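Local structure of YrdC-like domain-containing protein (Streptococcus mutans, 3L7V) at residues W41-S46 with V167-I172; F50-K54 with M176-R182; G57-P63 with V211-A217; K81-R87 with Y185-A189; H120-L126 with V162-G166. The protein may bind double-stranded RNA, as is generally supposed for YrdC-like proteins, and may take part in tRNA modification. All coordinates share one frame; numbering follows the deposited sequence.

Overall arrangement
Interaction 3 is the buried one of the five: two parallel strands joined by backbone hydrogen bonds and branched aliphatic side chains. The other four are partly buried. Interactions 1 and 2 both use helix 167-180, pinning its first turns to the loop before helix 47-54 and its last turn to that helix; interaction 1 mixes an indole with a glutamine amide and a water, while interaction 2 puts its salt bridges at the rim of an apolar contact, and Ile52 of helix 47-54 carries the packing on to interaction 3. Interaction 4 reaches the same sheet as interaction 3, yet is rich in lysine and arginine around two sulfates. Interaction 5, on the opposite side of the chain's centre from interaction 4, relies on an aromatic ring and a lysine.

Interaction 1: residues W41-S46 with V167-I172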
# COMPACT_ATOMS: atom_id res chain seq x y z
N TRP A 41 18.83 -5.26 6.35
CA TRP A 41 17.84 -6.33 6.48
C TRP A 41 18.45 -7.69 6.13
O TRP A 41 19.11 -7.82 5.11
CB TRP A 41 16.62 -6.05 5.60
CG TRP A 41 15.54 -7.11 5.65
CD1 TRP A 41 14.88 -7.55 6.76
CD2 TRP A 41 15.02 -7.86 4.55
NE1 TRP A 41 13.98 -8.52 6.42
CE2 TRP A 41 14.03 -8.73 5.07
CE3 TRP A 41 15.28 -7.89 3.17
CZ2 TRP A 41 13.31 -9.62 4.26
CZ3 TRP A 41 14.55 -8.77 2.37
CH2 TRP A 41 13.59 -9.63 2.92
N ASP A 42 18.22 -8.69 6.97
CA ASP A 42 18.80 -10.02 6.74
C ASP A 42 17.80 -11.07 6.24
O ASP A 42 18.17 -12.23 6.07
CB ASP A 42 19.52 -10.53 7.99
CG ASP A 42 18.58 -10.80 9.15
OD1 ASP A 42 17.35 -10.66 8.99
OD2 ASP A 42 19.08 -11.15 10.25
N GLY A 43 16.55 -10.67 6.01
CA GLY A 43 15.56 -11.64 5.55
C GLY A 43 14.59 -12.11 6.62
O GLY A 43 13.56 -12.72 6.30
N ASN A 44 14.92 -11.86 7.89
CA ASN A 44 14.01 -12.13 9.01
C ASN A 44 13.30 -10.85 9.47
O ASN A 44 13.71 -9.74 9.13
CB ASN A 44 14.78 -12.71 10.22
CG ASN A 44 15.66 -13.90 9.86
OD1 ASN A 44 15.18 -14.94 9.40
ND2 ASN A 44 16.96 -13.77 10.11
N LEU A 45 12.24 -11.00 10.26
CA LEU A 45 11.53 -9.86 10.84
C LEU A 45 12.48 -8.89 11.57
O LEU A 45 13.28 -9.30 12.39
CB LEU A 45 10.46 -10.35 11.81
CG LEU A 45 9.85 -9.30 12.75
CD1 LEU A 45 9.00 -8.33 11.98
CD2 LEU A 45 9.03 -9.96 13.84
N SER A 46 12.37 -7.60 11.26
CA SER A 46 13.16 -6.57 11.97
C SER A 46 12.56 -6.18 13.34
O SER A 46 11.59 -5.44 13.41
CB SER A 46 13.33 -5.32 11.09
OG SER A 46 14.15 -4.35 11.73
N VAL A 167 8.66 -8.33 1.23
CA VAL A 167 8.72 -9.15 2.45
C VAL A 167 9.04 -8.39 3.76
O VAL A 167 8.37 -8.58 4.79
CB VAL A 167 9.69 -10.35 2.31
CG1 VAL A 167 9.67 -11.22 3.57
CG2 VAL A 167 9.31 -11.20 1.10
N ALA A 168 10.07 -7.54 3.72
CA ALA A 168 10.52 -6.83 4.92
C ALA A 168 9.38 -6.11 5.61
O ALA A 168 9.22 -6.21 6.83
CB ALA A 168 11.64 -5.84 4.56
N GLY A 169 8.58 -5.38 4.83
CA GLY A 169 7.44 -4.64 5.36
C GLY A 169 6.23 -5.54 5.63
O GLY A 169 5.43 -5.26 6.53
N GLU A 170 6.10 -6.62 4.85
CA GLU A 170 5.05 -7.62 5.11
C GLU A 170 5.21 -8.24 6.50
O GLU A 170 4.23 -8.40 7.23
CB GLU A 170 5.03 -8.72 4.04
CG GLU A 170 4.66 -8.25 2.63
CD GLU A 170 4.90 -9.32 1.56
OE1 GLU A 170 4.69 -10.51 1.87
OE2 GLU A 170 5.29 -8.97 0.41
N GLN A 171 6.45 -8.60 6.86
CA GLN A 171 6.71 -9.15 8.20
C GLN A 171 6.25 -8.20 9.32
O GLN A 171 5.54 -8.60 10.25
CB GLN A 171 8.18 -9.56 8.38
CG GLN A 171 8.61 -10.73 7.47
CD GLN A 171 10.14 -10.89 7.35
OE1 GLN A 171 10.90 -9.94 7.51
NE2 GLN A 171 10.58 -12.11 7.04
N ILE A 172 6.63 -6.93 9.22
CA ILE A 172 6.26 -5.96 10.26
C ILE A 172 4.75 -5.73 10.37
O ILE A 172 4.21 -5.70 11.47
CB ILE A 172 7.01 -4.62 10.07
CG1 ILE A 172 8.52 -4.85 10.26
CG2 ILE A 172 6.44 -3.57 11.01
CD1 ILE A 172 9.40 -3.61 10.13
O HOH W 1 11.17 -7.31 8.61
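The irregular loop 41-46 runs past the first turns of helix 167-180, the backbones coming nearest where Leu45 CA lies 5.5 Å from Gln171 CA. With CG anti to its backbone N (chi1 179°), Trp41 swings one indole face against the helix: Ala168 CB sits over the five-membered ring, 3.9 Å from its centroid, a CH-pi contact; the small alanine lets the indole come close to the helix backbone. Val167 CB touches the far end of the indole at CH2. Gln171 reaches out with an extended chain, and its NE2 donates an almost straight bond (169°) to Gly43 O, 3.1 Å away, from above the carbonyl plane. Its OE1 accepts from a water that also donates to Ala168 O and accepts from Ser46 N, so both ends of the amide are used. Leu45 CD1 packs on Ile172 CG1. Asp42 OD1 accepts from Asn44 N, an Asx turn, and Ser46 OG caps Gly49 N: a strand-to-helix connection ending in a serine N-cap, packed against a second helix.

Interaction 2: residues F50-K54 with M176-R182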
# COMPACT_ATOMS: atom_id res chain seq x y z
N PHE A 50 10.14 -2.92 14.22
CA PHE A 50 8.88 -3.17 14.91
C PHE A 50 8.71 -2.32 16.18
O PHE A 50 7.69 -1.63 16.35
CB PHE A 50 8.75 -4.66 15.23
CG PHE A 50 7.51 -5.03 16.02
CD1 PHE A 50 7.56 -5.15 17.40
CD2 PHE A 50 6.32 -5.31 15.37
CE1 PHE A 50 6.43 -5.51 18.13
CE2 PHE A 50 5.19 -5.66 16.08
CZ PHE A 50 5.24 -5.76 17.47
N GLU A 51 9.69 -2.37 17.08
CA GLU A 51 9.61 -1.63 18.35
C GLU A 51 9.49 -0.12 18.13
O GLU A 51 8.79 0.56 18.87
CB GLU A 51 10.80 -1.96 19.27
CG GLU A 51 10.89 -3.43 19.69
CD GLU A 51 9.74 -3.90 20.59
OE1 GLU A 51 9.18 -3.07 21.35
OE2 GLU A 51 9.40 -5.11 20.56
N ILE A 52 10.17 0.39 17.11
CA ILE A 52 10.08 1.82 16.78
C ILE A 52 8.69 2.24 16.30
O ILE A 52 8.16 3.26 16.73
CB ILE A 52 11.17 2.26 15.77
CG1 ILE A 52 12.54 2.22 16.46
CG2 ILE A 52 10.88 3.67 15.22
CD1 ILE A 52 13.69 2.52 15.55
N VAL A 53 8.08 1.45 15.42
CA VAL A 53 6.76 1.80 14.88
C VAL A 53 5.64 1.55 15.91
O VAL A 53 4.63 2.26 15.95
CB VAL A 53 6.50 1.09 13.51
CG1 VAL A 53 6.04 -0.34 13.70
CG2 VAL A 53 5.50 1.87 12.70
N LYS A 54 5.85 0.57 16.76
CA LYS A 54 4.97 0.34 17.90
C LYS A 54 4.94 1.54 18.88
O LYS A 54 3.89 1.86 19.44
CB LYS A 54 5.38 -0.94 18.61
CG LYS A 54 4.51 -1.32 19.78
CD LYS A 54 5.00 -2.60 20.42
CE LYS A 54 4.27 -2.87 21.72
NZ LYS A 54 4.72 -4.16 22.30
N MSE A 176 2.32 -6.51 13.78
CA MSE A 176 1.52 -5.43 14.35
C MSE A 176 0.04 -5.83 14.41
O MSE A 176 -0.62 -5.66 15.45
CB MSE A 176 1.70 -4.12 13.59
CG MSE A 176 3.06 -3.41 13.83
SE MSE A 176 3.22 -2.46 15.57
CE MSE A 176 2.16 -0.85 15.24
N TRP A 177 -0.48 -6.37 13.32
CA TRP A 177 -1.86 -6.83 13.28
C TRP A 177 -2.17 -7.98 14.27
O TRP A 177 -3.06 -7.88 15.10
CB TRP A 177 -2.27 -7.25 11.87
CG TRP A 177 -3.70 -7.69 11.79
CD1 TRP A 177 -4.15 -8.98 11.69
CD2 TRP A 177 -4.86 -6.85 11.86
NE1 TRP A 177 -5.52 -8.98 11.67
CE2 TRP A 177 -5.99 -7.70 11.78
CE3 TRP A 177 -5.06 -5.47 11.98
CZ2 TRP A 177 -7.30 -7.21 11.80
CZ3 TRP A 177 -6.37 -4.98 12.01
CH2 TRP A 177 -7.47 -5.85 11.93
N GLU A 178 -1.43 -9.08 14.15
CA GLU A 178 -1.76 -10.29 14.89
C GLU A 178 -1.42 -10.18 16.38
O GLU A 178 -2.08 -10.78 17.22
CB GLU A 178 -1.08 -11.51 14.26
CG GLU A 178 -1.80 -12.05 13.02
CD GLU A 178 -1.05 -13.19 12.31
OE1 GLU A 178 -0.03 -13.67 12.84
OE2 GLU A 178 -1.49 -13.60 11.22
N LYS A 179 -0.39 -9.41 16.73
CA LYS A 179 0.03 -9.37 18.12
C LYS A 179 -0.31 -8.10 18.88
O LYS A 179 -0.17 -8.05 20.10
CB LYS A 179 1.52 -9.72 18.26
CG LYS A 179 1.82 -11.15 17.83
CD LYS A 179 3.18 -11.62 18.29
CE LYS A 179 3.36 -13.12 18.01
NZ LYS A 179 3.08 -13.50 16.58
N GLU A 180 -0.79 -7.07 18.20
CA GLU A 180 -1.14 -5.84 18.89
C GLU A 180 -2.47 -5.28 18.40
O GLU A 180 -2.97 -4.29 18.94
CB GLU A 180 -0.03 -4.79 18.71
CG GLU A 180 1.34 -5.26 19.13
CD GLU A 180 1.58 -5.09 20.62
OE1 GLU A 180 0.90 -4.23 21.23
OE2 GLU A 180 2.45 -5.79 21.18
N GLY A 181 -3.03 -5.91 17.39
CA GLY A 181 -4.25 -5.39 16.79
C GLY A 181 -4.08 -4.01 16.18
O GLY A 181 -5.05 -3.24 16.10
N ARG A 182 -2.87 -3.69 15.72
CA ARG A 182 -2.59 -2.36 15.15
C ARG A 182 -2.37 -2.37 13.63
O ARG A 182 -1.94 -3.38 13.06
CB ARG A 182 -1.37 -1.74 15.83
CG ARG A 182 -1.48 -1.61 17.34
CD ARG A 182 -0.29 -0.86 17.88
NE ARG A 182 -0.19 -0.92 19.33
CZ ARG A 182 0.45 -0.02 20.06
NH1 ARG A 182 1.04 1.01 19.46
NH2 ARG A 182 0.50 -0.13 21.38
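Phe50 and Met176, a selenomethionine, meet where two helices pack, helix 47-54 and the end of helix 167-180; the axes of the short segments are 12.5 Å apart at closest approach, with a signed crossing angle of -72°. At that separation long side chains must bridge the gap. The apolar part is a Met-aromatic contact: the selenium stands oblique to the Phe50 ring, 4.5 Å from its centroid, and also touches Val53 CG1 and Lys54 CB. Bends at chi2 and chi3 (both -76°) fold the flexible Met176 chain into this site, while its backbone N lies at the ring edge near Phe50 CE2. The polar part lies beside it and is ionic. Lys54, fully extended, crosses Glu180 at about a right angle, and Lys54 NZ forms a salt bridge of 3.0 Å with Glu180 OE2, which it meets from above the carboxylate plane. Arg182 joins the network through a long 4.0 Å salt bridge from its NE to Glu180 OE1, so one carboxylate serves two cations. The aliphatic stem of Lys54 is used as well: its CG lies over the rim of one face of the Arg182 guanidinium, 4.2 Å from NH1.

Interaction 3: residues G57-P63 with V211-A217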
# COMPACT_ATOMS: atom_id res chain seq x y z
N GLY A 57 4.37 7.86 17.78
CA GLY A 57 5.00 8.74 16.80
C GLY A 57 6.15 8.16 15.99
O GLY A 57 6.86 8.89 15.29
N GLY A 58 6.37 6.86 16.08
CA GLY A 58 7.48 6.24 15.37
C GLY A 58 7.35 6.31 13.86
O GLY A 58 6.25 6.22 13.32
N VAL A 59 8.50 6.47 13.19
CA VAL A 59 8.60 6.58 11.73
C VAL A 59 9.89 5.92 11.23
O VAL A 59 10.98 6.25 11.71
CB VAL A 59 8.64 8.05 11.25
CG1 VAL A 59 8.82 8.11 9.74
CG2 VAL A 59 7.39 8.83 11.68
N ILE A 60 9.76 5.00 10.27
CA ILE A 60 10.93 4.35 9.66
C ILE A 60 10.93 4.41 8.13
O ILE A 60 9.91 4.70 7.51
CB ILE A 60 11.06 2.87 10.12
CG1 ILE A 60 9.99 2.00 9.45
CG2 ILE A 60 10.97 2.75 11.64
CD1 ILE A 60 10.15 0.55 9.79
N VAL A 61 12.10 4.14 7.54
CA VAL A 61 12.22 3.92 6.10
C VAL A 61 12.47 2.43 5.86
O VAL A 61 13.18 1.81 6.64
CB VAL A 61 13.32 4.80 5.44
CG1 VAL A 61 13.81 4.17 4.14
CG2 VAL A 61 12.82 6.23 5.19
N CYS A 62 11.87 1.87 4.79
CA CYS A 62 11.81 0.42 4.58
C CYS A 62 11.75 0.05 3.09
O CYS A 62 11.00 0.66 2.34
CB CYS A 62 10.57 -0.13 5.31
SG CYS A 62 10.21 -1.91 5.18
N PRO A 63 12.50 -1.00 2.68
CA PRO A 63 12.60 -1.46 1.29
C PRO A 63 11.31 -2.11 0.82
O PRO A 63 10.61 -2.72 1.62
CB PRO A 63 13.69 -2.55 1.34
CG PRO A 63 14.22 -2.55 2.72
CD PRO A 63 13.19 -1.92 3.60
N VAL A 211 13.76 11.01 10.06
CA VAL A 211 13.24 9.67 10.32
C VAL A 211 14.05 9.02 11.45
O VAL A 211 15.19 9.43 11.69
CB VAL A 211 13.28 8.82 9.01
CG1 VAL A 211 13.49 7.35 9.29
CG2 VAL A 211 12.02 9.06 8.19
N ASP A 212 13.45 8.04 12.15
CA ASP A 212 14.09 7.40 13.31
C ASP A 212 15.02 6.22 12.98
O ASP A 212 15.91 5.90 13.76
CB ASP A 212 13.05 6.96 14.35
CG ASP A 212 12.07 8.07 14.74
OD1 ASP A 212 12.47 9.26 14.83
OD2 ASP A 212 10.88 7.76 14.97
N LEU A 213 14.80 5.57 11.83
CA LEU A 213 15.63 4.43 11.39
C LEU A 213 15.50 4.21 9.88
O LEU A 213 14.43 4.40 9.31
CB LEU A 213 15.22 3.15 12.13
CG LEU A 213 15.91 1.82 11.81
CD1 LEU A 213 17.23 1.72 12.55
CD2 LEU A 213 15.02 0.64 12.19
N VAL A 214 16.60 3.81 9.24
CA VAL A 214 16.59 3.44 7.82
C VAL A 214 17.04 1.99 7.64
O VAL A 214 18.17 1.64 7.99
CB VAL A 214 17.53 4.34 6.98
CG1 VAL A 214 17.49 3.92 5.50
CG2 VAL A 214 17.18 5.83 7.14
N ILE A 215 16.17 1.16 7.07
CA ILE A 215 16.53 -0.22 6.77
C ILE A 215 16.96 -0.32 5.31
O ILE A 215 16.19 0.05 4.42
CB ILE A 215 15.34 -1.16 7.07
CG1 ILE A 215 15.00 -1.15 8.57
CG2 ILE A 215 15.62 -2.57 6.59
CD1 ILE A 215 13.55 -1.60 8.89
N GLU A 216 18.18 -0.83 5.07
CA GLU A 216 18.78 -0.92 3.73
C GLU A 216 18.73 -2.34 3.13
O GLU A 216 18.90 -3.32 3.85
CB GLU A 216 20.24 -0.46 3.76
CG GLU A 216 20.46 0.96 4.30
CD GLU A 216 21.88 1.49 4.08
OE1 GLU A 216 22.70 0.81 3.42
OE2 GLU A 216 22.17 2.60 4.56
N ALA A 217 18.52 -2.42 1.81
CA ALA A 217 18.55 -3.69 1.05
C ALA A 217 18.55 -3.46 -0.48
O ALA A 217 17.73 -4.03 -1.19
CB ALA A 217 17.38 -4.60 1.44
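Val61 bonds to the residues on either side of Val214: its N donates to Leu213 O at 2.9 Å, and its O accepts from Ile215 N at 3.1 Å, each with an N-H...O angle of 167°. This is the pattern of parallel strands. Val61 and Val214 lie side by side, CG1 against CG1, because both CG1 atoms stand anti to their backbone N (chi1 157° and -180°). Val211 CG2 packs on Val59 CG1 (3.7 Å) and, more loosely, on Val61 CG2. Ile60 and Leu213 occupy the other face, where Ile60 CD1 meets Ile215 CD1 at 4.1 Å. Toward the end of the pair the Pro63 ring packs through CD on Ile215 CG2 and through CG on Ala217 CB. Just before strand 213-216, Asp212 grips Val59 with two bonds: its N donates to Val59 O at 3.1 Å, and its OD2 accepts from Val59 N at 3.2 Å from above the carboxylate plane. Farther out, Arg80 holds Asp212 OD1 in a salt bridge, and Ile52 of helix 47-54 covers Ile60 and Leu213. Beta-branched residues suit such an extended, buried pair; backbone bonds set its alignment, and the aspartate supplies a side-chain acceptor to Val59 N, apparently in place of a main-chain one.

Interaction 4: residues K81-R87 with Y185-A189. With SO4 (sulfate ion), chain H; SO4 (sulfate ion), chain B.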
# COMPACT_ATOMS: atom_id res chain seq x y z
N LYS A 81 5.44 12.56 8.42
CA LYS A 81 5.64 12.07 7.06
C LYS A 81 5.31 13.12 6.01
O LYS A 81 6.11 13.39 5.12
CB LYS A 81 4.83 10.81 6.77
CG LYS A 81 5.46 9.95 5.69
CD LYS A 81 4.44 9.37 4.75
CE LYS A 81 3.48 8.45 5.46
NZ LYS A 81 2.25 8.35 4.67
N PHE A 82 4.12 13.70 6.12
CA PHE A 82 3.67 14.72 5.19
C PHE A 82 4.63 15.93 5.19
O PHE A 82 5.01 16.43 4.13
CB PHE A 82 2.22 15.13 5.49
CG PHE A 82 1.18 14.17 4.91
CD1 PHE A 82 1.00 12.90 5.44
CD2 PHE A 82 0.39 14.56 3.82
CE1 PHE A 82 0.05 12.02 4.90
CE2 PHE A 82 -0.56 13.68 3.28
CZ PHE A 82 -0.72 12.41 3.82
N GLU A 83 5.05 16.38 6.38
CA GLU A 83 6.01 17.48 6.50
C GLU A 83 7.36 17.17 5.84
O GLU A 83 7.91 18.01 5.13
CB GLU A 83 6.22 17.84 7.97
CG GLU A 83 7.31 18.88 8.22
N ALA A 84 7.88 15.96 6.08
CA ALA A 84 9.19 15.57 5.56
C ALA A 84 9.24 15.50 4.04
O ALA A 84 10.26 15.84 3.44
CB ALA A 84 9.64 14.23 6.17
N LYS A 85 8.15 15.06 3.42
CA LYS A 85 8.07 14.97 1.96
C LYS A 85 7.52 16.25 1.34
O LYS A 85 7.70 16.48 0.13
CB LYS A 85 7.17 13.81 1.51
CG LYS A 85 7.65 12.45 1.92
CD LYS A 85 7.40 11.43 0.83
CE LYS A 85 5.99 11.50 0.27
NZ LYS A 85 5.83 10.54 -0.85
N LYS A 86 6.86 17.07 2.16
CA LYS A 86 6.13 18.24 1.67
C LYS A 86 5.02 17.78 0.72
O LYS A 86 4.88 18.30 -0.39
CB LYS A 86 7.06 19.25 0.99
N ARG A 87 4.25 16.79 1.18
CA ARG A 87 3.21 16.16 0.39
C ARG A 87 1.87 16.87 0.57
O ARG A 87 1.56 17.37 1.65
CB ARG A 87 3.10 14.69 0.82
CG ARG A 87 1.96 13.88 0.22
CD ARG A 87 1.98 12.47 0.83
NE ARG A 87 0.90 11.60 0.36
CZ ARG A 87 1.04 10.70 -0.61
NH1 ARG A 87 2.20 10.57 -1.24
NH2 ARG A 87 0.01 9.93 -0.95
N TYR A 185 0.69 2.31 8.02
CA TYR A 185 0.39 3.18 6.87
C TYR A 185 1.67 3.64 6.19
O TYR A 185 2.74 3.60 6.79
CB TYR A 185 -0.43 4.41 7.30
CG TYR A 185 -1.55 4.11 8.27
CD1 TYR A 185 -1.46 4.48 9.61
CD2 TYR A 185 -2.69 3.43 7.85
CE1 TYR A 185 -2.48 4.20 10.50
CE2 TYR A 185 -3.71 3.14 8.73
CZ TYR A 185 -3.60 3.53 10.06
OH TYR A 185 -4.63 3.24 10.94
N ALA A 186 1.57 4.08 4.93
CA ALA A 186 2.77 4.35 4.14
C ALA A 186 2.60 5.31 2.97
O ALA A 186 1.49 5.59 2.52
CB ALA A 186 3.38 3.05 3.64
N SER A 187 3.75 5.76 2.49
CA SER A 187 3.90 6.65 1.34
C SER A 187 5.33 6.39 0.83
O SER A 187 6.19 5.92 1.58
CB SER A 187 3.76 8.10 1.80
OG SER A 187 3.35 8.94 0.75
N SER A 188 5.60 6.68 -0.44
CA SER A 188 6.92 6.37 -0.98
C SER A 188 7.99 7.33 -0.48
O SER A 188 7.71 8.49 -0.21
CB SER A 188 6.92 6.30 -2.52
OG SER A 188 6.76 7.58 -3.10
N ALA A 189 9.21 6.82 -0.36
CA ALA A 189 10.35 7.58 0.17
C ALA A 189 11.06 8.38 -0.93
O ALA A 189 12.13 8.00 -1.40
CB ALA A 189 11.35 6.64 0.87
S SO4 H . 4.24 12.59 -3.72
O1 SO4 H . 4.80 13.40 -4.80
O2 SO4 H . 2.97 12.03 -4.15
O3 SO4 H . 5.17 11.49 -3.44
O4 SO4 H . 4.05 13.42 -2.54
S SO4 B . 2.49 6.53 -3.23
O1 SO4 B . 1.13 6.74 -2.72
O2 SO4 B . 2.53 6.75 -4.67
O3 SO4 B . 3.40 7.47 -2.58
O4 SO4 B . 2.90 5.14 -2.98
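Lys81 and Lys85, one helical turn apart, reach from helix 75-85 to Ser187 on strand 185-188, which runs nearly parallel to the helix with the short axes 10.3 Å apart. The tightly packed part holds both lysines. The Lys81 chain, bent at chi2 and chi3, lies against Ser187, with NZ 3.3 Å from Ser187 CB. A serine is small enough to let the lysine stem lie this near the strand, while Ile70 of the neighbouring strand 67-72 lines both lysine chains. Lys85 NZ donates to Ser188 O at 2.9 Å, weakly to Ser187 OG, and to O3 of one sulfate (chain H) at 2.8 Å, so three acceptors surround the ammonium group and probably favour its charged form. The open side is that of exposed Ser188 and the sulfates. Here Arg87 follows the helix end, where Lys86 with positive phi closes a Schellman motif. The extended Arg87 chain lays a guanidinium face on Ser187 OG, with NH1 3.3 Å from O2 of the chain H sulfate, while NE and NH2 are held by the backbone oxygens of Lys91 and Pro92. A second sulfate (chain B) accepts from Ser188 N through its O3 at 3.2 Å. The ions probably come from the crystallisation liquor, yet basic side chains and a strand-end amide gathered round them suggest an anion-binding site, consistent with a place for phosphate in a protein thought to bind RNA.

Interaction 5: residues H120-L126 with V162-G166; sequences HWDEDIL and VIKFG
Trp121 offers one indole face to Lys164; the two side chains cross at about a right angle, with CE and NZ over the face. Lys164 CE stands 3.5 Å from the centroid of the six-membered ring, a CH-pi contact, and NZ lies 4.0 Å from the same centroid and 15° off the normal, a cation-pi contact. The bend at chi2 (-60°) turns the lysine chain over the ring. Ile163 approaches instead at the ring edge, its CG2 3.9 Å from Trp121 CE3, so the broad indole serves two neighbours at once. Asp124 lies across the lysine stem, OD1 3.4 Å from Lys164 CD, but its salt bridge is with Lys65, which also donates to Lys164 O. Farther along, Leu126 CD1 packs obliquely on Val162 CG1 at 3.8 Å. Asp124, with positive phi, ends helix 111-123 in a Schellman motif and leads into strand 127-132, which pairs with strand 158-163 through Ile163 and Leu127; helix 273-283 covers His120 and Ile125, and helix 167-180 follows Gly166, its Glu170 touching Lys164 and Phe165.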
# COMPACT_ATOMS: atom_id res chain seq x y z
N HIS A 120 -4.09 -12.91 -6.58
CA HIS A 120 -2.86 -12.15 -6.41
C HIS A 120 -2.07 -12.59 -5.16
O HIS A 120 -0.86 -12.77 -5.25
CB HIS A 120 -3.14 -10.64 -6.48
CG HIS A 120 -3.51 -10.18 -7.85
ND1 HIS A 120 -4.81 -10.21 -8.33
CD2 HIS A 120 -2.75 -9.76 -8.89
CE1 HIS A 120 -4.83 -9.80 -9.58
NE2 HIS A 120 -3.59 -9.51 -9.95
N TRP A 121 -2.78 -12.84 -4.04
CA TRP A 121 -2.17 -13.42 -2.83
C TRP A 121 -1.45 -14.77 -3.09
O TRP A 121 -0.28 -14.94 -2.73
CB TRP A 121 -3.21 -13.60 -1.71
CG TRP A 121 -2.58 -13.99 -0.36
CD1 TRP A 121 -2.38 -15.26 0.11
CD2 TRP A 121 -2.06 -13.10 0.65
NE1 TRP A 121 -1.77 -15.21 1.34
CE2 TRP A 121 -1.57 -13.90 1.69
CE3 TRP A 121 -1.95 -11.71 0.75
CZ2 TRP A 121 -0.97 -13.36 2.84
CZ3 TRP A 121 -1.36 -11.17 1.90
CH2 TRP A 121 -0.88 -12.00 2.93
N ASP A 122 -2.16 -15.71 -3.71
CA ASP A 122 -1.65 -17.05 -3.99
C ASP A 122 -0.41 -17.04 -4.87
O ASP A 122 0.46 -17.91 -4.75
CB ASP A 122 -2.74 -17.91 -4.67
CG ASP A 122 -3.83 -18.36 -3.71
OD1 ASP A 122 -3.66 -18.23 -2.48
OD2 ASP A 122 -4.86 -18.85 -4.20
N GLU A 123 -0.34 -16.08 -5.79
CA GLU A 123 0.74 -16.00 -6.75
C GLU A 123 1.80 -14.95 -6.40
O GLU A 123 2.77 -14.76 -7.13
CB GLU A 123 0.18 -15.76 -8.15
CG GLU A 123 -0.72 -16.90 -8.60
CD GLU A 123 -1.12 -16.79 -10.06
OE1 GLU A 123 -0.72 -15.81 -10.72
OE2 GLU A 123 -1.84 -17.70 -10.53
N ASP A 124 1.60 -14.28 -5.27
CA ASP A 124 2.56 -13.29 -4.78
C ASP A 124 2.79 -12.11 -5.74
O ASP A 124 3.93 -11.80 -6.09
CB ASP A 124 3.90 -13.95 -4.42
CG ASP A 124 4.91 -12.94 -3.87
OD1 ASP A 124 4.48 -11.84 -3.45
OD2 ASP A 124 6.12 -13.24 -3.85
N ILE A 125 1.71 -11.45 -6.16
CA ILE A 125 1.84 -10.27 -7.00
C ILE A 125 1.40 -9.01 -6.26
O ILE A 125 0.32 -8.97 -5.67
CB ILE A 125 1.01 -10.36 -8.28
CG1 ILE A 125 1.33 -11.63 -9.07
CG2 ILE A 125 1.29 -9.14 -9.14
CD1 ILE A 125 0.27 -11.96 -10.12
N LEU A 126 2.25 -7.98 -6.32
CA LEU A 126 1.95 -6.69 -5.71
C LEU A 126 0.69 -6.03 -6.33
O LEU A 126 0.61 -5.86 -7.55
CB LEU A 126 3.19 -5.76 -5.79
CG LEU A 126 3.10 -4.22 -5.72
CD1 LEU A 126 2.02 -3.69 -4.81
CD2 LEU A 126 4.44 -3.63 -5.32
N VAL A 162 -3.27 -2.47 0.06
CA VAL A 162 -2.19 -3.11 -0.71
C VAL A 162 -1.73 -4.42 -0.10
O VAL A 162 -1.61 -4.50 1.11
CB VAL A 162 -0.94 -2.19 -0.76
CG1 VAL A 162 0.10 -2.75 -1.69
CG2 VAL A 162 -1.32 -0.79 -1.18
N ILE A 163 -1.46 -5.43 -0.94
CA ILE A 163 -0.89 -6.72 -0.51
C ILE A 163 0.40 -7.06 -1.27
O ILE A 163 0.64 -6.52 -2.34
CB ILE A 163 -1.86 -7.93 -0.77
CG1 ILE A 163 -2.33 -7.94 -2.24
CG2 ILE A 163 -3.02 -7.95 0.21
CD1 ILE A 163 -3.04 -9.21 -2.68
N LYS A 164 1.19 -7.99 -0.72
CA LYS A 164 2.40 -8.54 -1.37
C LYS A 164 3.37 -7.48 -1.91
O LYS A 164 3.90 -7.62 -3.01
CB LYS A 164 2.04 -9.55 -2.48
CG LYS A 164 1.32 -10.82 -1.99
CD LYS A 164 2.16 -11.61 -0.97
CE LYS A 164 1.35 -12.76 -0.34
NZ LYS A 164 2.21 -13.57 0.58
N PHE A 165 3.60 -6.45 -1.12
CA PHE A 165 4.37 -5.29 -1.54
C PHE A 165 5.87 -5.40 -1.30
O PHE A 165 6.61 -4.54 -1.73
CB PHE A 165 3.83 -4.04 -0.82
CG PHE A 165 3.62 -4.24 0.67
CD1 PHE A 165 4.61 -3.91 1.58
CD2 PHE A 165 2.43 -4.77 1.15
CE1 PHE A 165 4.41 -4.09 2.96
CE2 PHE A 165 2.22 -4.95 2.51
CZ PHE A 165 3.22 -4.61 3.42
N GLY A 166 6.30 -6.45 -0.60
CA GLY A 166 7.71 -6.62 -0.25
C GLY A 166 7.84 -7.28 1.12
O GLY A 166 7.21 -6.83 2.08